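Local coordinates for protein adenylosuccinate lyase (Francisella tularensis subsp. tularensis SCHU S4, PDB 4EEI) that probably catalyses the release of fumarate from adenylosuccinate and from SAICAR, two steps of de novo purine synthesis, and binds AMP, at residues Ser231-Leu236 and Val321-Arg326. Sequence-based numbering, arbitrary orientation.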
loop_
_atom_site.group_PDB
_atom_site.type_symbol
_atom_site.label_atom_id
_atom_site.label_comp_id
_atom_site.label_asym_id
_atom_site.label_seq_id
_atom_site.Cartn_x
_atom_site.Cartn_y
_atom_site.Cartn_z
ATOM N N SER B 231 -2.266 -5.075 -12.353
ATOM C CA SER B 231 -3.321 -6.041 -12.035
ATOM C C SER B 231 -3.735 -6.877 -13.243
ATOM O O SER B 231 -4.050 -8.062 -13.113
ATOM C CB SER B 231 -4.549 -5.332 -11.472
ATOM O OG SER B 231 -4.292 -4.934 -10.141
ATOM N N ALA B 232 -3.773 -6.250 -14.411
ATOM C CA ALA B 232 -4.069 -6.970 -15.651
ATOM C C ALA B 232 -2.976 -7.995 -15.964
ATOM O O ALA B 232 -3.257 -9.129 -16.380
ATOM C CB ALA B 232 -4.212 -5.985 -16.803
ATOM N N ILE B 233 -1.724 -7.584 -15.792
ATOM C CA ILE B 233 -0.592 -8.481 -16.011
ATOM C C ILE B 233 -0.683 -9.658 -15.043
ATOM O O ILE B 233 -0.477 -10.814 -15.427
ATOM C CB ILE B 233 0.746 -7.740 -15.821
ATOM C CG1 ILE B 233 0.969 -6.764 -16.983
ATOM C CG2 ILE B 233 1.915 -8.723 -15.716
ATOM C CD1 ILE B 233 2.126 -5.808 -16.757
ATOM N N GLU B 234 -1.006 -9.371 -13.792
ATOM C CA GLU B 234 -1.038 -10.430 -12.786
ATOM C C GLU B 234 -2.198 -11.383 -13.017
ATOM O O GLU B 234 -2.052 -12.595 -12.854
ATOM C CB GLU B 234 -1.087 -9.852 -11.362
ATOM C CG GLU B 234 -0.829 -10.916 -10.268
ATOM C CD GLU B 234 -0.736 -10.316 -8.867
ATOM O OE1 GLU B 234 -0.535 -9.086 -8.765
ATOM O OE2 GLU B 234 -0.859 -11.071 -7.871
ATOM N N ARG B 235 -3.351 -10.840 -13.399
ATOM C CA ARG B 235 -4.515 -11.689 -13.632
ATOM C C ARG B 235 -4.236 -12.652 -14.763
ATOM O O ARG B 235 -4.576 -13.826 -14.668
ATOM C CB ARG B 235 -5.771 -10.867 -13.931
ATOM C CG ARG B 235 -7.051 -11.715 -14.002
ATOM C CD ARG B 235 -8.308 -10.843 -14.032
ATOM N NE ARG B 235 -8.491 -10.185 -15.320
ATOM C CZ ARG B 235 -9.212 -10.698 -16.313
ATOM N NH1 ARG B 235 -9.334 -10.042 -17.464
ATOM N NH2 ARG B 235 -9.812 -11.873 -16.160
ATOM N N LEU B 236 -3.626 -12.158 -15.840
ATOM C CA LEU B 236 -3.315 -13.008 -16.985
ATOM C C LEU B 236 -2.222 -14.006 -16.641
ATOM O O LEU B 236 -2.272 -15.167 -17.057
ATOM C CB LEU B 236 -2.900 -12.146 -18.185
ATOM C CG LEU B 236 -2.320 -12.835 -19.416
ATOM C CD1 LEU B 236 -3.301 -13.834 -20.000
ATOM C CD2 LEU B 236 -1.951 -11.785 -20.456
ATOM N N VAL B 321 7.996 -1.690 -19.354
ATOM C CA VAL B 321 8.388 -2.064 -20.709
ATOM C C VAL B 321 8.896 -3.511 -20.750
ATOM O O VAL B 321 8.503 -4.298 -21.623
ATOM C CB VAL B 321 9.428 -1.094 -21.283
ATOM C CG1 VAL B 321 9.977 -1.619 -22.605
ATOM C CG2 VAL B 321 8.794 0.285 -21.484
ATOM N N TYR B 322 9.755 -3.871 -19.801
ATOM C CA TYR B 322 10.241 -5.257 -19.704
ATOM C C TYR B 322 9.083 -6.245 -19.606
ATOM O O TYR B 322 9.065 -7.264 -20.299
ATOM C CB TYR B 322 11.166 -5.434 -18.488
ATOM C CG TYR B 322 11.640 -6.868 -18.298
ATOM C CD1 TYR B 322 12.799 -7.314 -18.901
ATOM C CD2 TYR B 322 10.923 -7.768 -17.507
ATOM C CE1 TYR B 322 13.240 -8.619 -18.743
ATOM C CE2 TYR B 322 11.356 -9.086 -17.345
ATOM C CZ TYR B 322 12.516 -9.494 -17.961
ATOM O OH TYR B 322 12.967 -10.791 -17.816
ATOM N N ALA B 323 8.113 -5.940 -18.759
ATOM C CA ALA B 323 7.039 -6.891 -18.493
ATOM C C ALA B 323 6.107 -7.022 -19.686
ATOM O O ALA B 323 5.673 -8.121 -20.006
ATOM C CB ALA B 323 6.252 -6.503 -17.224
ATOM N N LEU B 324 5.784 -5.908 -20.339
ATOM C CA LEU B 324 4.875 -5.959 -21.491
ATOM C C LEU B 324 5.491 -6.729 -22.652
ATOM O O LEU B 324 4.787 -7.439 -23.374
ATOM C CB LEU B 324 4.493 -4.555 -21.957
ATOM C CG LEU B 324 3.660 -3.734 -20.969
ATOM C CD1 LEU B 324 3.566 -2.307 -21.449
ATOM C CD2 LEU B 324 2.259 -4.340 -20.843
ATOM N N ARG B 325 6.796 -6.569 -22.861
ATOM C CA ARG B 325 7.482 -7.291 -23.938
ATOM C C ARG B 325 7.587 -8.762 -23.624
ATOM O O ARG B 325 7.398 -9.616 -24.501
ATOM C CB ARG B 325 8.879 -6.710 -24.186
ATOM C CG ARG B 325 8.866 -5.264 -24.655
ATOM C CD ARG B 325 10.240 -4.786 -25.084
ATOM N NE ARG B 325 10.186 -3.387 -25.517
ATOM C CZ ARG B 325 11.250 -2.661 -25.842
ATOM N NH1 ARG B 325 12.464 -3.190 -25.781
ATOM N NH2 ARG B 325 11.095 -1.401 -26.220
ATOM N N ARG B 326 7.911 -9.082 -22.377
ATOM C CA ARG B 326 8.087 -10.497 -22.025
ATOM C C ARG B 326 6.743 -11.228 -22.039
ATOM O O ARG B 326 6.649 -12.368 -22.514
ATOM C CB ARG B 326 8.766 -10.655 -20.662
ATOM C CG ARG B 326 8.895 -12.109 -20.227
ATOM C CD ARG B 326 9.851 -12.299 -19.054
ATOM N NE ARG B 326 10.077 -13.726 -18.807
ATOM C CZ ARG B 326 11.021 -14.209 -18.012
ATOM N NH1 ARG B 326 11.835 -13.379 -17.373
ATOM N NH2 ARG B 326 11.154 -15.526 -17.866
#
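I233 and L324 mark the closest backbone approach of two helical segments that run in the same general direction, with their CA atoms 8.1 Å apart. No hydrogen bond crosses between them, and only 95 Å² is buried in total, so the contact is a light apolar touch through side-chain ends. I233 carries one side of it alone. Its CB points toward the other helix, and chi2 of 169° sets CD1 anti to CA, extending the longer branch across the gap. That methyl meets A323 CB at 4.2 Å and L324 CD2 at 4.3 Å. The two approaches subtend about 86° at CD1, which therefore fits into the corner between the short alanine and the longer leucine. A323 aims its CB at the partner helix, whereas L324 starts out at an angle and brings in its CD2 branch.

One turn beyond V321, R325 has one guanidinium face beneath V321 CG1, off-centre toward the rim, while salt bridges to D116, through NE, and to E9, through NH2, hold the group. R326 NH1 donates to Y322 OH at 2.9 Å and an N-H...O angle of 137°, a bent bond; the hydroxyl sits somewhat out of the guanidinium plane, and S273 holds NE of the same arginine.

The segments belong to helices 217-244 and 304-333, within the long-helix bundle characteristic of the fumarase/aspartase superfamily. F161 of helix 151-173 packs against I233, helix 272-293 touches Y322 and R326, and helix 94-131 meets V321 and R325. Helix 217-244 also faces a second subunit, where S231 OG bonds to L292 O of that neighbouring chain.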